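Local coordinates for protein Rubredoxin\:oxygen oxidoreductase (Desulfovibrio gigas, PDB 1E5D) that catalyses the four-electron reduction of one oxygen molecule to two water molecules, using a diiron centre and flavin mononucleotide, at residues L132-V137 against A156-L161; E220-C223 against I229-G232; A3-I6 against F10-V13; V152-D157 against A215-E220; T33-Y38 against A53-E58. All coordinates share one frame; numbering follows the deposited sequence.

Interaction 1 (L132-V137 against A156-L161)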
# COMPACT_ATOMS: atom_id res chain seq x y z
N LEU A 132 -18.10 29.95 -34.17
CA LEU A 132 -18.07 28.62 -34.78
C LEU A 132 -19.00 28.61 -36.00
O LEU A 132 -19.14 27.62 -36.70
CB LEU A 132 -18.45 27.54 -33.78
CG LEU A 132 -17.43 27.11 -32.73
CD1 LEU A 132 -16.76 28.29 -32.06
CD2 LEU A 132 -18.10 26.25 -31.67
N GLY A 133 -19.61 29.77 -36.19
CA GLY A 133 -20.60 30.08 -37.19
C GLY A 133 -21.80 30.74 -36.53
O GLY A 133 -21.73 31.88 -36.06
N LYS A 134 -22.93 30.03 -36.47
CA LYS A 134 -24.08 30.57 -35.76
C LYS A 134 -23.80 30.65 -34.27
O LYS A 134 -24.20 31.59 -33.58
CB LYS A 134 -25.33 29.74 -36.06
CG LYS A 134 -25.94 29.10 -34.83
CD LYS A 134 -27.04 28.10 -35.17
CE LYS A 134 -28.33 28.42 -34.44
NZ LYS A 134 -28.29 28.04 -33.00
N ARG A 135 -23.09 29.67 -33.70
CA ARG A 135 -22.84 29.76 -32.26
C ARG A 135 -21.51 30.43 -31.99
O ARG A 135 -20.64 30.49 -32.86
CB ARG A 135 -22.88 28.37 -31.62
CG ARG A 135 -24.29 27.82 -31.55
CD ARG A 135 -24.36 26.35 -31.19
NE ARG A 135 -24.78 25.51 -32.31
CZ ARG A 135 -25.96 24.89 -32.34
NH1 ARG A 135 -26.79 25.05 -31.31
NH2 ARG A 135 -26.33 24.13 -33.36
N THR A 136 -21.33 30.93 -30.77
CA THR A 136 -19.99 31.41 -30.38
C THR A 136 -19.64 30.89 -28.99
O THR A 136 -20.38 31.03 -28.02
CB THR A 136 -19.88 32.94 -30.51
OG1 THR A 136 -19.45 33.52 -29.27
CG2 THR A 136 -21.23 33.55 -30.84
N VAL A 137 -18.48 30.24 -28.88
CA VAL A 137 -18.10 29.63 -27.60
C VAL A 137 -17.11 30.50 -26.86
O VAL A 137 -16.31 31.22 -27.47
CB VAL A 137 -17.52 28.22 -27.82
CG1 VAL A 137 -16.34 28.26 -28.78
CG2 VAL A 137 -17.12 27.60 -26.50
N ALA A 156 -22.74 30.59 -23.93
CA ALA A 156 -23.56 31.54 -23.18
C ALA A 156 -25.01 31.50 -23.65
O ALA A 156 -25.95 31.48 -22.86
CB ALA A 156 -22.99 32.94 -23.30
N ASP A 157 -25.22 31.49 -24.97
CA ASP A 157 -26.62 31.45 -25.41
C ASP A 157 -27.26 30.12 -25.09
O ASP A 157 -28.34 30.08 -24.49
CB ASP A 157 -26.68 31.80 -26.90
CG ASP A 157 -26.37 33.28 -27.10
OD1 ASP A 157 -27.13 34.12 -26.57
OD2 ASP A 157 -25.37 33.57 -27.78
N GLU A 158 -26.63 29.00 -25.45
CA GLU A 158 -27.21 27.70 -25.15
C GLU A 158 -27.10 27.34 -23.68
O GLU A 158 -27.75 26.39 -23.24
CB GLU A 158 -26.52 26.61 -25.99
CG GLU A 158 -27.09 26.54 -27.40
CD GLU A 158 -26.29 27.39 -28.37
OE1 GLU A 158 -25.35 28.09 -27.93
OE2 GLU A 158 -26.60 27.33 -29.58
N LYS A 159 -26.30 28.09 -22.94
CA LYS A 159 -26.10 27.86 -21.51
C LYS A 159 -25.57 26.44 -21.27
O LYS A 159 -26.05 25.71 -20.42
CB LYS A 159 -27.40 28.10 -20.74
CG LYS A 159 -27.80 29.58 -20.73
CD LYS A 159 -28.79 29.88 -19.62
CE LYS A 159 -30.05 30.54 -20.17
NZ LYS A 159 -31.27 29.74 -19.87
N VAL A 160 -24.58 26.11 -22.08
CA VAL A 160 -23.89 24.83 -22.07
C VAL A 160 -22.45 25.01 -21.60
O VAL A 160 -21.65 25.66 -22.26
CB VAL A 160 -23.84 24.16 -23.46
CG1 VAL A 160 -23.29 22.75 -23.33
CG2 VAL A 160 -25.21 24.17 -24.12
N LEU A 161 -22.17 24.43 -20.44
CA LEU A 161 -20.81 24.42 -19.92
C LEU A 161 -20.19 23.04 -20.15
O LEU A 161 -20.68 22.04 -19.62
CB LEU A 161 -20.79 24.78 -18.44
CG LEU A 161 -19.41 24.86 -17.79
CD1 LEU A 161 -18.59 26.00 -18.39
CD2 LEU A 161 -19.56 25.01 -16.28
O HOH W 1 -20.37 32.26 -25.37

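Interaction 2 (E220-C223 against I229-G232)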
# COMPACT_ATOMS: atom_id res chain seq x y z
N GLU A 220 -27.52 25.37 -18.12
CA GLU A 220 -28.68 24.51 -18.24
C GLU A 220 -28.21 23.07 -18.41
O GLU A 220 -28.92 22.12 -18.13
CB GLU A 220 -29.58 24.93 -19.40
CG GLU A 220 -30.99 25.32 -18.96
CD GLU A 220 -31.33 26.76 -19.26
OE1 GLU A 220 -31.82 27.03 -20.38
OE2 GLU A 220 -31.13 27.63 -18.39
N PHE A 221 -26.98 22.96 -18.88
CA PHE A 221 -26.26 21.73 -19.10
C PHE A 221 -24.81 21.81 -18.67
O PHE A 221 -24.07 22.68 -19.16
CB PHE A 221 -26.27 21.40 -20.60
CG PHE A 221 -27.61 20.93 -21.12
CD1 PHE A 221 -27.99 19.61 -20.97
CD2 PHE A 221 -28.45 21.82 -21.77
CE1 PHE A 221 -29.21 19.19 -21.46
CE2 PHE A 221 -29.67 21.40 -22.27
CZ PHE A 221 -30.04 20.08 -22.11
N ILE A 222 -24.37 20.91 -17.80
CA ILE A 222 -22.93 20.80 -17.58
C ILE A 222 -22.44 19.47 -18.15
O ILE A 222 -23.00 18.43 -17.81
CB ILE A 222 -22.49 20.92 -16.12
CG1 ILE A 222 -22.75 22.32 -15.55
CG2 ILE A 222 -21.04 20.50 -15.99
CD1 ILE A 222 -22.84 22.38 -14.05
N CYS A 223 -21.42 19.55 -18.98
CA CYS A 223 -20.90 18.43 -19.75
C CYS A 223 -19.45 18.13 -19.37
O CYS A 223 -18.52 18.73 -19.90
CB CYS A 223 -21.01 18.75 -21.24
SG CYS A 223 -22.70 19.17 -21.76
N ILE A 229 -24.35 13.70 -17.85
CA ILE A 229 -24.49 15.13 -18.12
C ILE A 229 -25.48 15.77 -17.17
O ILE A 229 -26.53 15.18 -16.89
CB ILE A 229 -24.95 15.34 -19.58
CG1 ILE A 229 -23.84 15.06 -20.59
CG2 ILE A 229 -25.54 16.73 -19.75
CD1 ILE A 229 -24.36 14.53 -21.91
N PHE A 230 -25.16 16.95 -16.66
CA PHE A 230 -26.10 17.67 -15.80
C PHE A 230 -27.11 18.41 -16.65
O PHE A 230 -26.76 19.39 -17.33
CB PHE A 230 -25.36 18.62 -14.85
CG PHE A 230 -24.56 17.86 -13.80
CD1 PHE A 230 -25.17 17.43 -12.64
CD2 PHE A 230 -23.22 17.60 -14.00
CE1 PHE A 230 -24.45 16.73 -11.68
CE2 PHE A 230 -22.50 16.89 -13.05
CZ PHE A 230 -23.12 16.45 -11.90
N ARG A 231 -28.35 17.93 -16.62
CA ARG A 231 -29.39 18.47 -17.49
C ARG A 231 -30.44 19.24 -16.71
O ARG A 231 -31.20 18.69 -15.92
CB ARG A 231 -30.03 17.32 -18.26
CG ARG A 231 -31.13 17.67 -19.25
CD ARG A 231 -32.18 16.58 -19.20
NE ARG A 231 -32.17 15.67 -20.33
CZ ARG A 231 -32.53 14.40 -20.28
NH1 ARG A 231 -32.93 13.86 -19.14
NH2 ARG A 231 -32.49 13.63 -21.36
N GLY A 232 -30.49 20.55 -16.94
CA GLY A 232 -31.41 21.42 -16.26
C GLY A 232 -30.71 22.33 -15.26
O GLY A 232 -29.80 21.90 -14.54

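Interaction 3 (A3-I6 against F10-V13)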
# COMPACT_ATOMS: atom_id res chain seq x y z
N ALA A 3 -24.13 8.14 -30.76
CA ALA A 3 -24.19 9.52 -30.30
C ALA A 3 -25.51 9.82 -29.59
O ALA A 3 -26.56 9.27 -29.91
CB ALA A 3 -23.97 10.49 -31.44
N THR A 4 -25.42 10.72 -28.61
CA THR A 4 -26.57 11.10 -27.80
C THR A 4 -26.85 12.58 -27.97
O THR A 4 -25.96 13.42 -27.80
CB THR A 4 -26.36 10.76 -26.32
OG1 THR A 4 -26.12 9.36 -26.17
CG2 THR A 4 -27.61 11.06 -25.52
N LYS A 5 -28.09 12.91 -28.33
CA LYS A 5 -28.46 14.29 -28.58
C LYS A 5 -28.67 15.00 -27.25
O LYS A 5 -29.50 14.60 -26.43
CB LYS A 5 -29.71 14.41 -29.44
CG LYS A 5 -29.60 15.47 -30.53
CD LYS A 5 -30.73 16.48 -30.44
CE LYS A 5 -30.94 17.21 -31.75
NZ LYS A 5 -32.19 16.78 -32.44
N ILE A 6 -27.90 16.06 -27.05
CA ILE A 6 -28.11 16.78 -25.79
C ILE A 6 -29.18 17.83 -26.04
O ILE A 6 -30.27 17.75 -25.47
CB ILE A 6 -26.80 17.38 -25.28
CG1 ILE A 6 -25.70 16.33 -25.06
CG2 ILE A 6 -27.04 18.19 -24.02
CD1 ILE A 6 -24.31 16.93 -25.03
N PHE A 10 -25.90 19.58 -30.67
CA PHE A 10 -24.94 19.20 -29.64
C PHE A 10 -25.05 17.70 -29.36
O PHE A 10 -26.08 17.18 -28.93
CB PHE A 10 -25.17 19.94 -28.34
CG PHE A 10 -24.74 21.39 -28.26
CD1 PHE A 10 -25.45 22.37 -28.94
CD2 PHE A 10 -23.64 21.76 -27.51
CE1 PHE A 10 -25.06 23.69 -28.86
CE2 PHE A 10 -23.25 23.09 -27.43
CZ PHE A 10 -23.97 24.06 -28.10
N HIS A 11 -23.96 16.96 -29.60
CA HIS A 11 -24.07 15.53 -29.28
C HIS A 11 -22.92 15.06 -28.40
O HIS A 11 -21.78 15.48 -28.52
CB HIS A 11 -24.09 14.69 -30.55
CG HIS A 11 -25.06 15.18 -31.58
ND1 HIS A 11 -26.24 14.53 -31.86
CD2 HIS A 11 -25.01 16.27 -32.39
CE1 HIS A 11 -26.88 15.20 -32.80
NE2 HIS A 11 -26.15 16.25 -33.14
N LEU A 12 -23.31 14.15 -27.51
CA LEU A 12 -22.42 13.41 -26.63
C LEU A 12 -21.86 12.22 -27.39
O LEU A 12 -22.60 11.32 -27.80
CB LEU A 12 -23.19 12.99 -25.39
CG LEU A 12 -22.57 12.10 -24.33
CD1 LEU A 12 -22.80 10.63 -24.66
CD2 LEU A 12 -21.09 12.38 -24.14
N VAL A 13 -20.54 12.17 -27.57
CA VAL A 13 -19.94 10.97 -28.17
C VAL A 13 -18.85 10.44 -27.25
O VAL A 13 -18.37 11.15 -26.36
CB VAL A 13 -19.35 11.24 -29.56
CG1 VAL A 13 -20.45 11.44 -30.59
CG2 VAL A 13 -18.44 12.46 -29.53

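Interaction 4 (V152-D157 against A215-E220)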
# COMPACT_ATOMS: atom_id res chain seq x y z
N VAL A 152 -12.29 25.46 -19.41
CA VAL A 152 -13.63 24.96 -19.71
C VAL A 152 -14.24 25.79 -20.84
O VAL A 152 -13.73 26.86 -21.17
CB VAL A 152 -14.51 24.98 -18.46
CG1 VAL A 152 -13.80 24.27 -17.31
CG2 VAL A 152 -14.87 26.40 -18.05
N SER A 153 -15.33 25.29 -21.42
CA SER A 153 -15.93 25.97 -22.57
C SER A 153 -17.39 26.32 -22.30
O SER A 153 -18.17 25.49 -21.85
CB SER A 153 -15.84 25.13 -23.84
OG SER A 153 -14.53 25.19 -24.37
N TRP A 154 -17.71 27.57 -22.61
CA TRP A 154 -19.02 28.10 -22.33
C TRP A 154 -19.75 28.53 -23.60
O TRP A 154 -19.23 29.31 -24.40
CB TRP A 154 -18.88 29.31 -21.40
CG TRP A 154 -20.15 29.96 -20.98
CD1 TRP A 154 -20.45 31.29 -21.04
CD2 TRP A 154 -21.31 29.32 -20.42
NE1 TRP A 154 -21.72 31.52 -20.56
CE2 TRP A 154 -22.27 30.32 -20.17
CE3 TRP A 154 -21.62 27.99 -20.10
CZ2 TRP A 154 -23.51 30.03 -19.62
CZ3 TRP A 154 -22.86 27.70 -19.56
CH2 TRP A 154 -23.80 28.72 -19.32
N PHE A 155 -20.95 28.00 -23.73
CA PHE A 155 -21.95 28.45 -24.69
C PHE A 155 -22.98 29.29 -23.93
O PHE A 155 -23.92 28.75 -23.33
CB PHE A 155 -22.60 27.27 -25.41
CG PHE A 155 -21.69 26.68 -26.48
CD1 PHE A 155 -21.68 27.19 -27.77
CD2 PHE A 155 -20.86 25.61 -26.19
CE1 PHE A 155 -20.85 26.68 -28.74
CE2 PHE A 155 -20.03 25.08 -27.16
CZ PHE A 155 -20.02 25.62 -28.43
N ALA A 156 -22.74 30.59 -23.93
CA ALA A 156 -23.56 31.54 -23.18
C ALA A 156 -25.01 31.50 -23.65
O ALA A 156 -25.95 31.48 -22.86
CB ALA A 156 -22.99 32.94 -23.30
N ASP A 157 -25.22 31.49 -24.97
CA ASP A 157 -26.62 31.45 -25.41
C ASP A 157 -27.26 30.12 -25.09
O ASP A 157 -28.34 30.08 -24.49
CB ASP A 157 -26.68 31.80 -26.90
CG ASP A 157 -26.37 33.28 -27.10
OD1 ASP A 157 -27.13 34.12 -26.57
OD2 ASP A 157 -25.37 33.57 -27.78
N ALA A 215 -18.57 36.10 -14.10
CA ALA A 215 -19.07 36.18 -15.48
C ALA A 215 -20.48 35.63 -15.49
O ALA A 215 -21.07 35.30 -14.45
CB ALA A 215 -18.15 35.45 -16.43
N GLY A 216 -21.17 35.47 -16.62
CA GLY A 216 -22.55 35.03 -16.35
C GLY A 216 -22.76 33.56 -16.59
O GLY A 216 -23.64 33.14 -17.34
N VAL A 217 -21.93 32.72 -15.95
CA VAL A 217 -22.11 31.30 -16.24
C VAL A 217 -23.14 30.66 -15.32
O VAL A 217 -22.87 30.36 -14.17
CB VAL A 217 -20.76 30.57 -16.14
CG1 VAL A 217 -20.91 29.11 -16.53
CG2 VAL A 217 -19.73 31.27 -17.02
N ALA A 218 -24.32 30.46 -15.89
CA ALA A 218 -25.45 29.80 -15.25
C ALA A 218 -26.04 28.74 -16.18
O ALA A 218 -27.00 28.97 -16.90
CB ALA A 218 -26.53 30.79 -14.84
N PRO A 219 -25.41 27.57 -16.14
CA PRO A 219 -25.67 26.52 -17.12
C PRO A 219 -27.04 25.85 -16.98
O PRO A 219 -27.61 25.78 -15.90
CB PRO A 219 -24.58 25.49 -16.82
CG PRO A 219 -23.58 26.21 -15.97
CD PRO A 219 -24.39 27.18 -15.15
N GLU A 220 -27.52 25.37 -18.12
CA GLU A 220 -28.68 24.51 -18.24
C GLU A 220 -28.21 23.07 -18.41
O GLU A 220 -28.92 22.12 -18.13
CB GLU A 220 -29.58 24.93 -19.40
CG GLU A 220 -30.99 25.32 -18.96
CD GLU A 220 -31.33 26.76 -19.26
OE1 GLU A 220 -31.82 27.03 -20.38
OE2 GLU A 220 -31.13 27.63 -18.39

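Interaction 5 (T33-Y38 against A53-E58)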
# COMPACT_ATOMS: atom_id res chain seq x y z
N THR A 33 -16.83 3.96 -15.54
CA THR A 33 -16.68 5.36 -15.88
C THR A 33 -17.02 5.54 -17.35
O THR A 33 -17.35 4.60 -18.09
CB THR A 33 -15.26 5.85 -15.57
OG1 THR A 33 -15.12 7.25 -15.86
CG2 THR A 33 -14.25 5.14 -16.46
N THR A 34 -16.96 6.78 -17.82
CA THR A 34 -17.17 7.02 -19.24
C THR A 34 -16.10 7.99 -19.73
O THR A 34 -15.39 8.65 -18.98
CB THR A 34 -18.55 7.60 -19.58
OG1 THR A 34 -18.61 9.00 -19.25
CG2 THR A 34 -19.65 6.91 -18.79
N TYR A 35 -16.02 8.05 -21.05
CA TYR A 35 -15.15 9.06 -21.67
C TYR A 35 -16.04 9.87 -22.61
O TYR A 35 -16.50 9.33 -23.61
CB TYR A 35 -13.98 8.35 -22.35
CG TYR A 35 -13.17 7.59 -21.31
CD1 TYR A 35 -12.34 8.30 -20.45
CD2 TYR A 35 -13.25 6.21 -21.18
CE1 TYR A 35 -11.60 7.65 -19.48
CE2 TYR A 35 -12.50 5.55 -20.22
CZ TYR A 35 -11.68 6.27 -19.38
OH TYR A 35 -10.93 5.64 -18.42
N ASN A 36 -16.26 11.11 -22.21
CA ASN A 36 -17.20 12.01 -22.85
C ASN A 36 -16.50 13.04 -23.72
O ASN A 36 -15.60 13.75 -23.29
CB ASN A 36 -18.05 12.74 -21.80
CG ASN A 36 -18.86 11.77 -20.94
OD1 ASN A 36 -19.10 10.64 -21.33
ND2 ASN A 36 -19.27 12.23 -19.76
N ALA A 37 -16.95 13.10 -24.96
CA ALA A 37 -16.55 14.13 -25.91
C ALA A 37 -17.84 14.74 -26.45
O ALA A 37 -18.89 14.09 -26.43
CB ALA A 37 -15.66 13.59 -27.01
N TYR A 38 -17.75 15.98 -26.91
CA TYR A 38 -18.97 16.64 -27.39
C TYR A 38 -18.75 17.22 -28.78
O TYR A 38 -17.86 18.03 -29.02
CB TYR A 38 -19.43 17.71 -26.38
CG TYR A 38 -19.70 17.06 -25.04
CD1 TYR A 38 -18.66 16.92 -24.12
CD2 TYR A 38 -20.95 16.58 -24.69
CE1 TYR A 38 -18.87 16.33 -22.90
CE2 TYR A 38 -21.17 15.99 -23.45
CZ TYR A 38 -20.13 15.87 -22.56
OH TYR A 38 -20.31 15.29 -21.33
N ALA A 53 -7.12 6.49 -25.63
CA ALA A 53 -6.71 6.05 -26.96
C ALA A 53 -7.44 4.80 -27.43
O ALA A 53 -7.79 4.69 -28.61
CB ALA A 53 -5.21 5.79 -27.00
N GLU A 54 -7.69 3.87 -26.51
CA GLU A 54 -8.24 2.57 -26.84
C GLU A 54 -9.70 2.67 -27.29
O GLU A 54 -10.27 1.67 -27.73
CB GLU A 54 -8.14 1.57 -25.69
CG GLU A 54 -7.81 2.17 -24.33
CD GLU A 54 -6.35 2.54 -24.19
OE1 GLU A 54 -5.51 1.66 -23.93
OE2 GLU A 54 -6.03 3.74 -24.34
N TYR A 55 -10.28 3.86 -27.16
CA TYR A 55 -11.67 4.03 -27.55
C TYR A 55 -11.83 4.96 -28.74
O TYR A 55 -12.96 5.37 -29.02
CB TYR A 55 -12.49 4.56 -26.37
CG TYR A 55 -12.71 3.52 -25.28
CD1 TYR A 55 -13.32 2.31 -25.56
CD2 TYR A 55 -12.29 3.77 -23.98
CE1 TYR A 55 -13.51 1.38 -24.55
CE2 TYR A 55 -12.47 2.84 -22.98
CZ TYR A 55 -13.08 1.65 -23.27
OH TYR A 55 -13.27 0.72 -22.27
N LYS A 56 -10.75 5.28 -29.43
CA LYS A 56 -10.83 6.12 -30.63
C LYS A 56 -11.88 5.59 -31.59
O LYS A 56 -12.69 6.33 -32.15
CB LYS A 56 -9.46 6.21 -31.30
CG LYS A 56 -8.95 4.86 -31.77
CD LYS A 56 -7.78 5.00 -32.72
CE LYS A 56 -6.45 4.98 -31.98
NZ LYS A 56 -5.96 6.36 -31.71
N GLY A 57 -11.93 4.28 -31.77
CA GLY A 57 -12.94 3.69 -32.64
C GLY A 57 -14.36 4.00 -32.21
O GLY A 57 -15.17 4.45 -33.01
N GLU A 58 -14.69 3.75 -30.93
CA GLU A 58 -16.06 4.06 -30.52
C GLU A 58 -16.35 5.54 -30.70
O GLU A 58 -17.48 5.93 -31.00
CB GLU A 58 -16.31 3.68 -29.07
CG GLU A 58 -16.07 2.22 -28.72
CD GLU A 58 -17.00 1.75 -27.61
OE1 GLU A 58 -17.68 2.61 -27.01
OE2 GLU A 58 -17.02 0.53 -27.36

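Interaction 1 (L132-V137 against A156-L161)
Glu158 OE2 is the oxygen on which this contact turns: Arg135 NH1 donates to it at 2.9 Å, with an N-H...O angle of 150°, and Lys134 NZ adds a second, long salt bridge at 3.9 Å. The stronger bond is not coplanar. NH1 comes from above the carboxylate plane, OE2 is tilted a little from the guanidinium plane, and the two planes stand 36° apart, so a single oxygen of the carboxylate does the work instead of a flat two-point pairing. The Arg135 chain bends at chi3 (-110°), which lets its CG and CD run past the same carboxylate before NH1 meets it. Lys134 brings its ammonium group above one face of the Arg135 guanidinium, offset toward the rim, and both cations converge on the one carboxylate oxygen. Long, flexible charged side chains suit this place, because the backbones stay well apart, with the CA atoms of Arg135 and Asp157 8.0 Å from each other. Both segments belong to the metallo-beta-lactamase-like domain. The first enters strand 136-141, and the second runs through the turn after strand 151-155 into strand 160-164, with Lys159 and Val160 forming a G1 beta bulge opposite Phe155. Arg135 NH2 is held by the carbonyl of Glu41, which fixes the guanidinium from another direction. Beyond the charged group, a water molecule bridges the backbones, donating to Thr136 O at 2.9 Å and accepting from Ala156 N at 3.2 Å.

Interaction 2 (E220-C223 against I229-G232)
Phe221 and Arg231 lie side by side on one face of an antiparallel beta hairpin, the pair of strands 221-224 and 230-231 at one margin of a mixed sheet in the metallo-beta-lactamase-like domain. From Phe221 CB, which passes Phe230 O at 3.9 Å, the side chain runs out to its ring. CD1 then meets Ile229 CG2 at 4.0 Å, the methyl lying at the ring edge, and CE1 reaches the aliphatic part of Arg231, 3.3 Å from CG, while CZ lies farther from that same carbon. Arginine suits this position because its methylenes can line an aromatic ring while its charged end goes on to a salt bridge with Asp179. Gly232, the N-cap of helix 233-248, has a positive phi (109°) that a residue without CB accepts easily. On the other face, Ile222 and Phe230 form the hydrogen-bonded pair, and their CB atoms are 3.9 Å apart. These two side chains also pack on Cys236 and Ala239 of helix 233-248, a setting that suits apolar residues. Their backbones bond in both directions: Ile222 N donates to Phe230 O, and Phe230 N returns to Ile222 O, each at 2.9 Å.

Interaction 3 (A3-I6 against F10-V13)
With chi1 at 175°, Leu12 swings CG away from its own backbone N and lies alongside Thr4, placing CD1 3.9 Å from Thr4 CB. His11 turns the other way, chi1 -48°, and sets its imidazole beside the aliphatic start of Lys5, whose CG is 3.6 Å from His11 CE1. The two pairs occupy opposite faces of the antiparallel hairpin made by strands 4-7 and 10-17, at the margin of the mixed sheet that includes strand 33-40. Thr4 and Leu12 are the hydrogen-bonded pair: Thr4 N reaches Leu12 O at 3.0 Å on a lone pair, and Leu12 N returns to Thr4 O at 2.8 Å. Farther along, Ile6 N donates to Phe10 O with an N-H...O angle of 170°. Ile6 CD1 folds back to Leu12 CB at 4.1 Å, and at the other end the small Ala3 methyl fits against Val13 CG1 at 3.7 Å. Ile6 and Leu12, branched and apolar, both reach Tyr38 of the next strand. Lysine and histidine meet through carbon, and not through charge: Lys5 NZ stays 6.1 Å from His11 NE2. A long, weak ion pair with Asp8 and a weak hydrogen bond to Glu41, respectively, probably temper any charge on each.

Interaction 4 (V152-D157 against A215-E220)
The indole of Trp154 has Val217 over one face and Ala156 CA, from its own segment and offset toward the rim, over the other. Val217 CG1 sits 3.7 Å from the centroid of the six-membered ring and only 7° off the ring normal, a well-centred CH-pi contact. The second methyl, CG2, lies toward the pyrrole part, 4.1 Å from Trp154 NE1, so the branched side chain spans both rings of the indole. At the ring edge, Pro219 CA approaches Trp154 CH2 at 3.6 Å, and Pro219 CB packs against CZ3 at 3.9 Å. The backbone passes the same end of the ring, with Ala218 N 3.8 Å from CZ2. Trp154 reaches this loop because CG is anti to the backbone N (chi1 -179°), which sends the indole out from strand 151-155. That strand is an inner member of the second mixed sheet in the metallo-beta-lactamase-like domain; the other segment is the connection from helix 202-214 to strand 221-224 in the same sheet. The contact packs this helix-to-strand linker against the strand through apolar groups. A broad tryptophan is apt here, since one flat group can meet four successive residues, Gly216 to Pro219, of a loop that has no regular structure of its own. Val217 also rests on Leu212 of the preceding helix, while Trp154 touches Leu161 on the neighbouring strand, 160-164.

Interaction 5 (T33-Y38 against A53-E58)
Tyr35 sets one side of its ring against the matching side of Tyr55, CD2 to CD2 at 3.8 Å and Tyr35 CE2 to Tyr55 CE2 at 3.9 Å. The rings meet rim to rim, neither lying over the face of the other: their centroids are 5.9 Å apart and the planes are inclined by 32°. This is therefore neither a parallel-displaced stack nor a T-shaped pair, but van der Waals contact between ring CH groups. In both residues CG lies beside the backbone N, anti to the carbonyl carbon, and each side chain leaves its backbone toward the other. The length of the two aromatic groups matters, because the CA atoms are 8.5 Å apart and these rings alone join the segments. Tyr55 is the N-cap residue of helix 56-64, and its ring also packs on Ala15 and Asp17 of strand 10-17. Tyr35 belongs to strand 33-40, and tyrosine suits its position by combining a packing surface with a hydroxyl that hydrogen-bonds to His24 NE2. Its ring also meets that of the iron ligand His226, with planes at about 85°. The Tyr35 side chain is about 6 Å from the mu-oxo-diiron group. Tyr35 is thus a second-shell residue, which Tyr55 probably helps to steady, beside the diiron site of the metallo-beta-lactamase fold.

Overall arrangement
All five contacts lie in the metallo-beta-lactamase-like part of the chain, apart from the flavodoxin domain. Along the sequence interaction 3 comes first, then interaction 5; interactions 1, 4 and 2 follow. Interactions 3 and 5 share the seven-stranded mixed sheet, where strands 10-17 and 33-40 are neighbours, with centres 13 Å apart. Interactions 1, 2 and 4 share the six-stranded one; the centres of interactions 1 and 4 are closest, at 8 Å. The sheets pack together through Ile6 against Phe221, Phe10 against Phe155, and Tyr38 against Cys223. These facing sheets make the core of the metallo-beta-lactamase sandwich, with the diiron site near interaction 5, whose centre is about 24 Å from that of interaction 4.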